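Local coordinates for protein racemase (Pseudovibrio sp. JE062, PDB 3MKC) that belongs to the mandelate racemase/muconate lactonizing enzyme family of the enolase superfamily, joining an N-terminal capping domain to a TIM-barrel domain, at residues A89-T94 with G98-G103; P163-A168 with R196-I201; I320-A325 with E349-L354; R299-A304 with F330-A335. All coordinates share one frame; numbering follows the deposited sequence.

Contact 1. Residues A89-T94 with G98-G103; sequences AMYDAT and GMRGLG
Arg100 folds back on its own backbone and shares one guanidinium nitrogen, NH1, between Met99 O and Tyr91 OH, in the connection, with its short helix 95-98, between helices 83-93 and 102-122 in the N-terminal capping domain of this enolase-type fold. The bend lies at chi2 (-72°). It lets Arg100 NH1 bond almost straight (170°) to Met99 O at 2.9 Å, approaching from above the carbonyl plane rather than along a lone pair. The same nitrogen reaches Tyr91 OH at 3.1 Å; this second bond is weak and bent (127°), although the hydroxyl lies at the guanidinium edge, in its plane. Selenomethionine Met99 runs across the phenol end of Tyr91 at about a right angle, with Met99 CG only 3.3 Å from Tyr91 OH. Its SE stands obliquely off the ring, 5.5 Å from the centroid of Tyr91, in a Met-aromatic contact. Trp87 meets the Tyr91 ring nearly parallel, and Phe270 of helix 268-277 touches both Tyr91 and Arg100, which brings the barrel domain up against this turn. Deeper in, Gly98 N makes a short but bent, weak bond of 2.7 Å to Thr94 O. Thr94 OG1 donates to Met90 O at 2.8 Å, tying the loop to the last helical turn. A water completes the link, donating to Thr94 OG1 at 2.8 Å and to Gly98 O at 2.8 Å.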
loop_
_atom_site.group_PDB
_atom_site.type_symbol
_atom_site.label_atom_id
_atom_site.label_comp_id
_atom_site.label_asym_id
_atom_site.label_seq_id
_atom_site.Cartn_x
_atom_site.Cartn_y
_atom_site.Cartn_z
ATOM N N ALA A 89 14.794 -10.465 -13.201
ATOM C CA ALA A 89 14.628 -10.969 -14.559
ATOM C C ALA A 89 13.514 -10.242 -15.290
ATOM O O ALA A 89 13.668 -9.863 -16.452
ATOM C CB ALA A 89 14.343 -12.469 -14.529
HETATM N N MSE A 90 12.390 -10.058 -14.611
HETATM C CA MSE A 90 11.255 -9.371 -15.203
HETATM C C MSE A 90 11.606 -7.906 -15.456
HETATM O O MSE A 90 11.368 -7.373 -16.549
HETATM C CB MSE A 90 10.032 -9.456 -14.281
HETATM C CG MSE A 90 9.399 -10.840 -14.172
HETATM SE SE MSE A 90 7.744 -10.787 -13.181
HETATM C CE MSE A 90 8.499 -10.438 -11.442
ATOM N N TYR A 91 12.172 -7.259 -14.440
ATOM C CA TYR A 91 12.545 -5.853 -14.556
ATOM C C TYR A 91 13.531 -5.623 -15.703
ATOM O O TYR A 91 13.327 -4.747 -16.538
ATOM C CB TYR A 91 13.174 -5.355 -13.251
ATOM C CG TYR A 91 13.451 -3.864 -13.251
ATOM C CD1 TYR A 91 12.474 -2.956 -12.852
ATOM C CD2 TYR A 91 14.683 -3.362 -13.672
ATOM C CE1 TYR A 91 12.717 -1.579 -12.869
ATOM C CE2 TYR A 91 14.935 -1.993 -13.696
ATOM C CZ TYR A 91 13.948 -1.107 -13.290
ATOM O OH TYR A 91 14.199 0.248 -13.293
ATOM N N ASP A 92 14.598 -6.413 -15.735
ATOM C CA ASP A 92 15.611 -6.265 -16.770
ATOM C C ASP A 92 15.049 -6.414 -18.179
ATOM O O ASP A 92 15.444 -5.693 -19.087
ATOM C CB ASP A 92 16.721 -7.300 -16.571
ATOM C CG ASP A 92 17.790 -7.213 -17.636
ATOM O OD1 ASP A 92 18.516 -6.195 -17.674
ATOM O OD2 ASP A 92 17.900 -8.157 -18.449
ATOM N N ALA A 93 14.117 -7.346 -18.355
ATOM C CA ALA A 93 13.552 -7.611 -19.677
ATOM C C ALA A 93 12.467 -6.649 -20.142
ATOM O O ALA A 93 12.036 -6.710 -21.293
ATOM C CB ALA A 93 13.018 -9.045 -19.723
ATOM N N THR A 94 12.042 -5.747 -19.267
ATOM C CA THR A 94 10.977 -4.814 -19.609
ATOM C C THR A 94 11.372 -3.342 -19.461
ATOM O O THR A 94 10.510 -2.471 -19.458
ATOM C CB THR A 94 9.764 -5.063 -18.710
ATOM O OG1 THR A 94 10.170 -4.913 -17.343
ATOM C CG2 THR A 94 9.216 -6.483 -18.914
ATOM N N GLY A 98 8.770 -0.476 -18.826
ATOM C CA GLY A 98 8.285 -0.813 -17.498
ATOM C C GLY A 98 9.148 -0.434 -16.309
ATOM O O GLY A 98 8.882 -0.883 -15.197
HETATM N N MSE A 99 10.161 0.401 -16.516
HETATM C CA MSE A 99 11.035 0.786 -15.408
HETATM C C MSE A 99 10.350 1.654 -14.376
HETATM O O MSE A 99 10.765 1.693 -13.223
HETATM C CB MSE A 99 12.265 1.529 -15.914
HETATM C CG MSE A 99 13.339 0.621 -16.459
HETATM SE SE MSE A 99 14.962 1.576 -16.730
HETATM C CE MSE A 99 14.340 2.736 -18.113
ATOM N N ARG A 100 9.324 2.377 -14.810
ATOM C CA ARG A 100 8.567 3.254 -13.925
ATOM C C ARG A 100 7.125 3.253 -14.413
ATOM O O ARG A 100 6.816 2.692 -15.465
ATOM C CB ARG A 100 9.103 4.689 -13.990
ATOM C CG ARG A 100 10.601 4.848 -13.697
ATOM C CD ARG A 100 10.941 4.651 -12.232
ATOM N NE ARG A 100 12.316 5.064 -11.954
ATOM C CZ ARG A 100 13.396 4.326 -12.195
ATOM N NH1 ARG A 100 13.286 3.103 -12.705
ATOM N NH2 ARG A 100 14.600 4.837 -11.965
ATOM N N GLY A 101 6.239 3.875 -13.646
ATOM C CA GLY A 101 4.850 3.960 -14.062
ATOM C C GLY A 101 4.035 2.680 -14.125
ATOM O O GLY A 101 4.273 1.733 -13.375
ATOM N N LEU A 102 3.066 2.667 -15.037
ATOM C CA LEU A 102 2.142 1.541 -15.206
ATOM C C LEU A 102 2.788 0.162 -15.222
ATOM O O LEU A 102 2.317 -0.760 -14.554
ATOM C CB LEU A 102 1.330 1.717 -16.496
ATOM C CG LEU A 102 0.205 0.701 -16.708
ATOM C CD1 LEU A 102 -1.047 1.188 -15.998
ATOM C CD2 LEU A 102 -0.084 0.533 -18.194
ATOM N N GLY A 103 3.846 0.017 -16.011
ATOM C CA GLY A 103 4.519 -1.263 -16.101
ATOM C C GLY A 103 4.888 -1.839 -14.748
ATOM O O GLY A 103 4.804 -3.050 -14.541
HETATM O O HOH W 1 8.994 -3.693 -15.112
#

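Contact 2. Residues P163-A168 with R196-I201; sequences PLLEKA and RELRGI
The segments 163-168 and 196-201, which meet mainly through Leu165 and Ile201, run in the same general direction with their axes 10.2 Å apart and crossing at -34°. Leu165 carries most of the packing. Its CG is anti to the carbonyl carbon (chi1 -63°), and the extended chain ends with CD1 between two residues of the other helix. Leu165 CD1 rests 3.7 Å from the carbonyl oxygen Leu198 O, and the same methyl is 4.1 Å from Leu198 CD2. Leu165 CD1 also meets Ile201 CG2 at 4.0 Å, the two side chains crossing roughly at right angles. Farther out, the bent chain of Glu166 comes round so that Glu166 OE2 lies 3.8 Å from Ile201 CG2, a carboxylate oxygen beside a methyl at the solvent-facing margin. Lys169 NZ bonds to Ile201 O and forms a long, weak ion pair with Glu166. These are neighbouring outer helices of the TIM barrel: helix 188-202 is the crossover of a beta-alpha-beta unit between parallel strands 175-179 and 207-211. Beneath the helix pair, Leu165 reaches Val176, while Leu198 packs on Val178 and on Met208 of the next strand.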
loop_
_atom_site.group_PDB
_atom_site.type_symbol
_atom_site.label_atom_id
_atom_site.label_comp_id
_atom_site.label_asym_id
_atom_site.label_seq_id
_atom_site.Cartn_x
_atom_site.Cartn_y
_atom_site.Cartn_z
ATOM N N PRO A 163 -18.864 10.272 13.786
ATOM C CA PRO A 163 -19.193 8.886 14.124
ATOM C C PRO A 163 -18.095 7.883 13.787
ATOM O O PRO A 163 -17.957 6.858 14.460
ATOM C CB PRO A 163 -20.488 8.639 13.346
ATOM C CG PRO A 163 -20.334 9.516 12.157
ATOM C CD PRO A 163 -19.780 10.788 12.755
ATOM N N LEU A 164 -17.318 8.173 12.746
ATOM C CA LEU A 164 -16.227 7.283 12.363
ATOM C C LEU A 164 -15.138 7.359 13.421
ATOM O O LEU A 164 -14.573 6.342 13.820
ATOM C CB LEU A 164 -15.657 7.679 10.997
ATOM C CG LEU A 164 -16.574 7.460 9.790
ATOM C CD1 LEU A 164 -15.897 7.940 8.517
ATOM C CD2 LEU A 164 -16.916 5.985 9.680
ATOM N N LEU A 165 -14.851 8.573 13.881
ATOM C CA LEU A 165 -13.830 8.772 14.901
ATOM C C LEU A 165 -14.254 8.147 16.233
ATOM O O LEU A 165 -13.440 7.524 16.921
ATOM C CB LEU A 165 -13.554 10.273 15.084
ATOM C CG LEU A 165 -12.987 11.012 13.865
ATOM C CD1 LEU A 165 -12.829 12.496 14.185
ATOM C CD2 LEU A 165 -11.642 10.411 13.484
ATOM N N GLU A 166 -15.526 8.306 16.594
ATOM C CA GLU A 166 -16.016 7.738 17.846
ATOM C C GLU A 166 -15.946 6.212 17.792
ATOM O O GLU A 166 -15.594 5.565 18.779
ATOM C CB GLU A 166 -17.460 8.186 18.118
ATOM C CG GLU A 166 -17.643 9.694 18.299
ATOM C CD GLU A 166 -17.012 10.235 19.573
ATOM O OE1 GLU A 166 -16.330 9.469 20.292
ATOM O OE2 GLU A 166 -17.197 11.440 19.854
ATOM N N LYS A 167 -16.272 5.643 16.635
ATOM C CA LYS A 167 -16.241 4.195 16.462
ATOM C C LYS A 167 -14.817 3.669 16.582
ATOM O O LYS A 167 -14.588 2.610 17.161
ATOM C CB LYS A 167 -16.821 3.800 15.099
ATOM C CG LYS A 167 -16.948 2.290 14.902
ATOM C CD LYS A 167 -17.661 1.957 13.602
ATOM C CE LYS A 167 -17.828 0.460 13.433
ATOM N NZ LYS A 167 -18.598 0.119 12.201
ATOM N N ALA A 168 -13.861 4.413 16.033
ATOM C CA ALA A 168 -12.460 4.005 16.095
ATOM C C ALA A 168 -12.025 3.911 17.549
ATOM O O ALA A 168 -11.320 2.982 17.930
ATOM C CB ALA A 168 -11.577 5.005 15.346
ATOM N N ARG A 196 -8.536 21.006 13.848
ATOM C CA ARG A 196 -8.626 21.243 15.278
ATOM C C ARG A 196 -9.909 20.628 15.817
ATOM O O ARG A 196 -9.936 20.090 16.929
ATOM C CB ARG A 196 -8.594 22.741 15.573
ATOM C CG ARG A 196 -7.202 23.329 15.519
ATOM C CD ARG A 196 -7.207 24.844 15.648
ATOM N NE ARG A 196 -5.845 25.352 15.729
ATOM C CZ ARG A 196 -5.003 25.032 16.704
ATOM N NH1 ARG A 196 -5.396 24.216 17.673
ATOM N NH2 ARG A 196 -3.765 25.509 16.706
ATOM N N GLU A 197 -10.974 20.699 15.024
ATOM C CA GLU A 197 -12.255 20.144 15.448
ATOM C C GLU A 197 -12.215 18.625 15.460
ATOM O O GLU A 197 -12.738 17.993 16.376
ATOM C CB GLU A 197 -13.383 20.629 14.534
ATOM C CG GLU A 197 -13.605 22.126 14.604
ATOM C CD GLU A 197 -13.883 22.605 16.016
ATOM O OE1 GLU A 197 -14.935 22.232 16.577
ATOM O OE2 GLU A 197 -13.044 23.352 16.568
ATOM N N LEU A 198 -11.587 18.038 14.447
ATOM C CA LEU A 198 -11.496 16.587 14.369
ATOM C C LEU A 198 -10.630 16.044 15.492
ATOM O O LEU A 198 -10.939 15.002 16.075
ATOM C CB LEU A 198 -10.930 16.161 13.013
ATOM C CG LEU A 198 -11.794 16.510 11.801
ATOM C CD1 LEU A 198 -11.182 15.917 10.541
ATOM C CD2 LEU A 198 -13.201 15.961 12.002
ATOM N N ARG A 199 -9.541 16.744 15.795
ATOM C CA ARG A 199 -8.655 16.322 16.868
ATOM C C ARG A 199 -9.393 16.468 18.196
ATOM O O ARG A 199 -9.194 15.678 19.119
ATOM C CB ARG A 199 -7.386 17.177 16.884
ATOM C CG ARG A 199 -6.511 16.963 18.114
ATOM C CD ARG A 199 -6.134 15.498 18.278
ATOM N NE ARG A 199 -4.735 15.242 17.952
ATOM C CZ ARG A 199 -4.163 14.046 18.013
ATOM N NH1 ARG A 199 -4.869 12.986 18.381
ATOM N NH2 ARG A 199 -2.876 13.909 17.714
ATOM N N GLY A 200 -10.245 17.485 18.282
ATOM C CA GLY A 200 -11.007 17.706 19.499
ATOM C C GLY A 200 -11.943 16.542 19.755
ATOM O O GLY A 200 -12.108 16.101 20.889
ATOM N N ILE A 201 -12.552 16.043 18.683
ATOM C CA ILE A 201 -13.473 14.912 18.756
ATOM C C ILE A 201 -12.724 13.624 19.083
ATOM O O ILE A 201 -13.102 12.883 19.987
ATOM C CB ILE A 201 -14.201 14.699 17.407
ATOM C CG1 ILE A 201 -15.058 15.917 17.077
ATOM C CG2 ILE A 201 -15.035 13.421 17.453
ATOM C CD1 ILE A 201 -15.719 15.847 15.714
#

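Contact 3. Residues I320-A325 with E349-L354; sequences ITSAAA and ELRKYL
The guanidinium of Arg351 has Ser322 CB over one face, and the serine hydroxyl comes close as well, with Ser322 OG 3.1 Å from Arg351 NH2 and 3.2 Å from Arg351 NE. The other flat group, the Tyr353 ring, takes Lys352 CB on one face, 3.9 Å above its plane and offset toward the rim, a contact made within segment 349-354. Here helix 319-331 of the TIM-barrel domain faces the short helix 349-353. Arg351 gets across the gap because its CG is anti to the backbone N (chi1 168°) and the chain then bends at chi2 (66°), carrying the guanidinium toward Ser322 from a CB that does not itself aim there. Its strongest polar partner is Glu358, whose OE2 forms a salt bridge with Arg351 NH2; Val341 O adds a weak bond to the same nitrogen. The carboxylate of Glu358 probably offsets the charge of this buried arginine. The serine side chain is buried too, and its CB points toward the helix that carries the arginine. A second, apolar touch joins Ile320 and Leu354, which both pack on Val33 of strand 29-38, at the seam with the N-terminal domain. There the methyl ends just meet, Ile320 CD1 lying 4.4 Å from Leu354 CD2.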
loop_
_atom_site.group_PDB
_atom_site.type_symbol
_atom_site.label_atom_id
_atom_site.label_comp_id
_atom_site.label_asym_id
_atom_site.label_seq_id
_atom_site.Cartn_x
_atom_site.Cartn_y
_atom_site.Cartn_z
ATOM N N ILE A 320 -6.504 -8.622 -0.936
ATOM C CA ILE A 320 -5.234 -9.202 -1.351
ATOM C C ILE A 320 -4.064 -8.356 -0.845
ATOM O O ILE A 320 -3.095 -8.877 -0.293
ATOM C CB ILE A 320 -5.153 -9.316 -2.884
ATOM C CG1 ILE A 320 -6.289 -10.213 -3.396
ATOM C CG2 ILE A 320 -3.807 -9.894 -3.291
ATOM C CD1 ILE A 320 -6.283 -10.421 -4.903
ATOM N N THR A 321 -4.161 -7.047 -1.036
ATOM C CA THR A 321 -3.106 -6.150 -0.584
ATOM C C THR A 321 -3.129 -6.008 0.941
ATOM O O THR A 321 -2.077 -5.894 1.573
ATOM C CB THR A 321 -3.236 -4.768 -1.259
ATOM O OG1 THR A 321 -3.043 -4.919 -2.672
ATOM C CG2 THR A 321 -2.197 -3.791 -0.712
ATOM N N SER A 322 -4.319 -6.024 1.540
ATOM C CA SER A 322 -4.402 -5.917 2.996
ATOM C C SER A 322 -3.658 -7.081 3.649
ATOM O O SER A 322 -3.040 -6.918 4.701
ATOM C CB SER A 322 -5.861 -5.910 3.463
ATOM O OG SER A 322 -6.467 -4.647 3.236
ATOM N N ALA A 323 -3.713 -8.255 3.023
ATOM C CA ALA A 323 -3.026 -9.420 3.558
ATOM C C ALA A 323 -1.516 -9.215 3.459
ATOM O O ALA A 323 -0.773 -9.481 4.413
ATOM C CB ALA A 323 -3.434 -10.673 2.788
ATOM N N ALA A 324 -1.064 -8.746 2.301
ATOM C CA ALA A 324 0.358 -8.509 2.095
ATOM C C ALA A 324 0.851 -7.478 3.102
ATOM O O ALA A 324 1.960 -7.599 3.624
ATOM C CB ALA A 324 0.620 -8.015 0.667
ATOM N N ALA A 325 0.012 -6.486 3.381
ATOM C CA ALA A 325 0.349 -5.409 4.315
ATOM C C ALA A 325 0.627 -5.927 5.725
ATOM O O ALA A 325 1.528 -5.445 6.408
ATOM C CB ALA A 325 -0.775 -4.364 4.349
ATOM N N GLU A 349 -17.461 -2.827 -1.701
ATOM C CA GLU A 349 -17.830 -4.221 -1.915
ATOM C C GLU A 349 -16.621 -5.070 -2.299
ATOM O O GLU A 349 -16.430 -6.168 -1.785
ATOM C CB GLU A 349 -18.881 -4.327 -3.025
ATOM C CG GLU A 349 -20.269 -3.766 -2.698
ATOM C CD GLU A 349 -20.304 -2.251 -2.588
ATOM O OE1 GLU A 349 -19.565 -1.576 -3.334
ATOM O OE2 GLU A 349 -21.090 -1.732 -1.764
ATOM N N LEU A 350 -15.809 -4.551 -3.213
ATOM C CA LEU A 350 -14.630 -5.266 -3.683
ATOM C C LEU A 350 -13.672 -5.576 -2.533
ATOM O O LEU A 350 -13.207 -6.708 -2.382
ATOM C CB LEU A 350 -13.922 -4.428 -4.748
ATOM C CG LEU A 350 -13.272 -5.202 -5.887
ATOM C CD1 LEU A 350 -14.298 -6.116 -6.547
ATOM C CD2 LEU A 350 -12.712 -4.215 -6.895
ATOM N N ARG A 351 -13.380 -4.563 -1.726
ATOM C CA ARG A 351 -12.489 -4.728 -0.584
ATOM C C ARG A 351 -13.074 -5.727 0.411
ATOM O O ARG A 351 -12.345 -6.467 1.072
ATOM C CB ARG A 351 -12.283 -3.386 0.120
ATOM C CG ARG A 351 -11.615 -3.507 1.485
ATOM C CD ARG A 351 -10.185 -3.997 1.351
ATOM N NE ARG A 351 -9.556 -4.224 2.649
ATOM C CZ ARG A 351 -9.756 -5.299 3.405
ATOM N NH1 ARG A 351 -10.572 -6.261 2.996
ATOM N NH2 ARG A 351 -9.142 -5.410 4.574
ATOM N N LYS A 352 -14.396 -5.741 0.511
ATOM C CA LYS A 352 -15.079 -6.632 1.442
ATOM C C LYS A 352 -15.261 -8.088 1.006
ATOM O O LYS A 352 -15.076 -9.001 1.814
ATOM C CB LYS A 352 -16.454 -6.064 1.789
ATOM C CG LYS A 352 -16.443 -4.750 2.546
ATOM C CD LYS A 352 -17.869 -4.374 2.908
ATOM C CE LYS A 352 -17.934 -3.144 3.792
ATOM N NZ LYS A 352 -19.330 -2.888 4.227
ATOM N N TYR A 353 -15.604 -8.313 -0.260
ATOM C CA TYR A 353 -15.876 -9.673 -0.732
ATOM C C TYR A 353 -14.905 -10.410 -1.663
ATOM O O TYR A 353 -15.008 -11.629 -1.786
ATOM C CB TYR A 353 -17.248 -9.709 -1.413
ATOM C CG TYR A 353 -18.319 -8.860 -0.765
ATOM C CD1 TYR A 353 -18.699 -9.063 0.562
ATOM C CD2 TYR A 353 -18.978 -7.870 -1.494
ATOM C CE1 TYR A 353 -19.718 -8.298 1.146
ATOM C CE2 TYR A 353 -19.993 -7.102 -0.924
ATOM C CZ TYR A 353 -20.360 -7.321 0.393
ATOM O OH TYR A 353 -21.370 -6.568 0.945
ATOM N N LEU A 354 -13.976 -9.715 -2.316
ATOM C CA LEU A 354 -13.089 -10.401 -3.262
ATOM C C LEU A 354 -12.315 -11.610 -2.748
ATOM O O LEU A 354 -12.318 -12.662 -3.390
ATOM C CB LEU A 354 -12.111 -9.421 -3.909
ATOM C CG LEU A 354 -11.272 -10.039 -5.029
ATOM C CD1 LEU A 354 -12.179 -10.596 -6.123
ATOM C CD2 LEU A 354 -10.341 -8.974 -5.594
#

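Contact 4. Residues R299-A304 with F330-A335; sequences RITEMA and FAVGNA
Thr301 pushes its side chain against the loop that follows helix 319-331: its methyl CG2 touches both Val332 O and the Asn334 amide, while CB and OG1 lie against Val332 CG1. The methyl makes the shortest approach, with Thr301 CG2 3.4 Å from Val332 O and 3.8 Å from Asn334 CG. On the valine side, Thr301 CB is 3.7 Å from Val332 CG1 and Thr301 OG1 is also 3.7 Å from Val332 CG1. One turn farther along the helix, Ala304 CB approaches Asn334 ND2 at 4.2 Å. Hydrogen bonds outside this first shell fix the orientation. Thr301 OG1 bonds back to Leu297 O in its own helix and across to Tyr328 OH of helix 319-331, which fixes the rotamer and turns CG2, anti to the backbone N, to Val332 O and Asn334. Asn334 adopts chi1 73°, between backbone N and carbonyl carbon, and its amide is gripped at both ends: ND2 bonds to Thr305 OG1 and Val309 O, and OD1 accepts from Val311 N. Thr305 OG1 bonds in turn to Thr301 O, so it links that carbonyl to the Asn334 amide. The whole lies on the barrel wall, where helix 293-306 leads into strand 310-311 and the loop after helix 319-331 leads toward strand 339-340; Val311 backs both Thr301 and Ala304.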
loop_
_atom_site.group_PDB
_atom_site.type_symbol
_atom_site.label_atom_id
_atom_site.label_comp_id
_atom_site.label_asym_id
_atom_site.label_seq_id
_atom_site.Cartn_x
_atom_site.Cartn_y
_atom_site.Cartn_z
ATOM N N ARG A 299 13.571 -3.695 0.003
ATOM C CA ARG A 299 14.781 -2.925 -0.283
ATOM C C ARG A 299 14.582 -1.479 0.125
ATOM O O ARG A 299 15.470 -0.851 0.702
ATOM C CB ARG A 299 15.143 -3.000 -1.766
ATOM C CG ARG A 299 15.823 -4.308 -2.134
ATOM C CD ARG A 299 16.347 -4.289 -3.551
ATOM N NE ARG A 299 15.282 -4.410 -4.540
ATOM C CZ ARG A 299 15.073 -5.498 -5.281
ATOM N NH1 ARG A 299 15.851 -6.560 -5.140
ATOM N NH2 ARG A 299 14.101 -5.516 -6.183
ATOM N N ILE A 300 13.399 -0.960 -0.177
ATOM C CA ILE A 300 13.060 0.410 0.151
ATOM C C ILE A 300 13.081 0.651 1.657
ATOM O O ILE A 300 13.587 1.668 2.126
ATOM C CB ILE A 300 11.667 0.753 -0.385
ATOM C CG1 ILE A 300 11.714 0.792 -1.913
ATOM C CG2 ILE A 300 11.174 2.067 0.214
ATOM C CD1 ILE A 300 10.350 0.963 -2.562
ATOM N N THR A 301 12.541 -0.293 2.420
ATOM C CA THR A 301 12.491 -0.115 3.860
ATOM C C THR A 301 13.847 -0.222 4.552
ATOM O O THR A 301 14.128 0.521 5.489
ATOM C CB THR A 301 11.507 -1.115 4.498
ATOM O OG1 THR A 301 10.222 -0.961 3.884
ATOM C CG2 THR A 301 11.367 -0.842 5.994
ATOM N N GLU A 302 14.690 -1.143 4.098
ATOM C CA GLU A 302 15.997 -1.303 4.720
ATOM C C GLU A 302 16.817 -0.057 4.443
ATOM O O GLU A 302 17.591 0.372 5.288
ATOM C CB GLU A 302 16.699 -2.567 4.205
ATOM C CG GLU A 302 15.931 -3.845 4.576
ATOM C CD GLU A 302 16.714 -5.139 4.357
ATOM O OE1 GLU A 302 17.610 -5.182 3.487
ATOM O OE2 GLU A 302 16.408 -6.128 5.053
HETATM N N MSE A 303 16.625 0.530 3.264
HETATM C CA MSE A 303 17.333 1.761 2.901
HETATM C C MSE A 303 16.789 2.889 3.775
HETATM O O MSE A 303 17.534 3.735 4.281
HETATM C CB MSE A 303 17.099 2.097 1.421
HETATM C CG MSE A 303 17.541 3.522 1.007
HETATM SE SE MSE A 303 17.384 3.966 -0.863
HETATM C CE MSE A 303 15.539 3.663 -1.049
ATOM N N ALA A 304 15.473 2.885 3.943
ATOM C CA ALA A 304 14.806 3.901 4.743
ATOM C C ALA A 304 15.302 3.854 6.186
ATOM O O ALA A 304 15.668 4.874 6.756
ATOM C CB ALA A 304 13.301 3.689 4.699
ATOM N N PHE A 330 4.872 -7.220 9.776
ATOM C CA PHE A 330 5.518 -8.151 10.692
ATOM C C PHE A 330 7.001 -8.377 10.411
ATOM O O PHE A 330 7.830 -8.315 11.320
ATOM C CB PHE A 330 4.800 -9.503 10.670
ATOM C CG PHE A 330 3.711 -9.622 11.697
ATOM C CD1 PHE A 330 4.029 -9.747 13.047
ATOM C CD2 PHE A 330 2.372 -9.577 11.320
ATOM C CE1 PHE A 330 3.023 -9.822 14.016
ATOM C CE2 PHE A 330 1.361 -9.650 12.280
ATOM C CZ PHE A 330 1.693 -9.771 13.633
ATOM N N ALA A 331 7.338 -8.615 9.148
ATOM C CA ALA A 331 8.722 -8.918 8.796
ATOM C C ALA A 331 9.578 -7.766 8.284
ATOM O O ALA A 331 10.797 -7.786 8.448
ATOM C CB ALA A 331 8.742 -10.037 7.774
ATOM N N VAL A 332 8.942 -6.780 7.668
ATOM C CA VAL A 332 9.661 -5.660 7.059
ATOM C C VAL A 332 9.449 -4.297 7.701
ATOM O O VAL A 332 10.396 -3.518 7.831
ATOM C CB VAL A 332 9.274 -5.541 5.568
ATOM C CG1 VAL A 332 10.183 -4.543 4.863
ATOM C CG2 VAL A 332 9.346 -6.916 4.908
ATOM N N GLY A 333 8.206 -4.008 8.084
ATOM C CA GLY A 333 7.869 -2.725 8.685
ATOM C C GLY A 333 8.848 -2.173 9.700
ATOM O O GLY A 333 9.352 -2.901 10.558
ATOM N N ASN A 334 9.119 -0.873 9.606
ATOM C CA ASN A 334 10.040 -0.222 10.526
ATOM C C ASN A 334 9.359 0.909 11.287
ATOM O O ASN A 334 10.025 1.693 11.965
ATOM C CB ASN A 334 11.263 0.322 9.773
ATOM C CG ASN A 334 10.947 1.556 8.938
ATOM O OD1 ASN A 334 9.795 1.955 8.803
ATOM N ND2 ASN A 334 11.982 2.160 8.366
ATOM N N ALA A 335 8.032 0.977 11.182
ATOM C CA ALA A 335 7.265 2.027 11.847
ATOM C C ALA A 335 6.212 1.476 12.803
ATOM O O ALA A 335 5.868 0.299 12.746
ATOM C CB ALA A 335 6.602 2.918 10.801
#

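In the fold
Contact 1 comes first along the chain and belongs to the N-terminal domain; the other three lie in the barrel domain. Contact 2 follows, on the opposite side of the chain's centre, with about 42 Å between the centres of the two. Contacts 3 and 4 interlock in sequence: 299-304, 320-325, 330-335 and 349-354 alternate between them. Helix 319-331 carries 320-325 of contact 3, and the loop at its C-terminal end supplies the touching residues of contact 4. Their centres are about 22 Å apart, on opposite sides of the chain's centre, yet their nearest atoms come within about 5 Å. Contact 4 also approaches contact 1, to about 7 Å between nearest atoms. Contacts 1 and 3 each touch the seam between the domains.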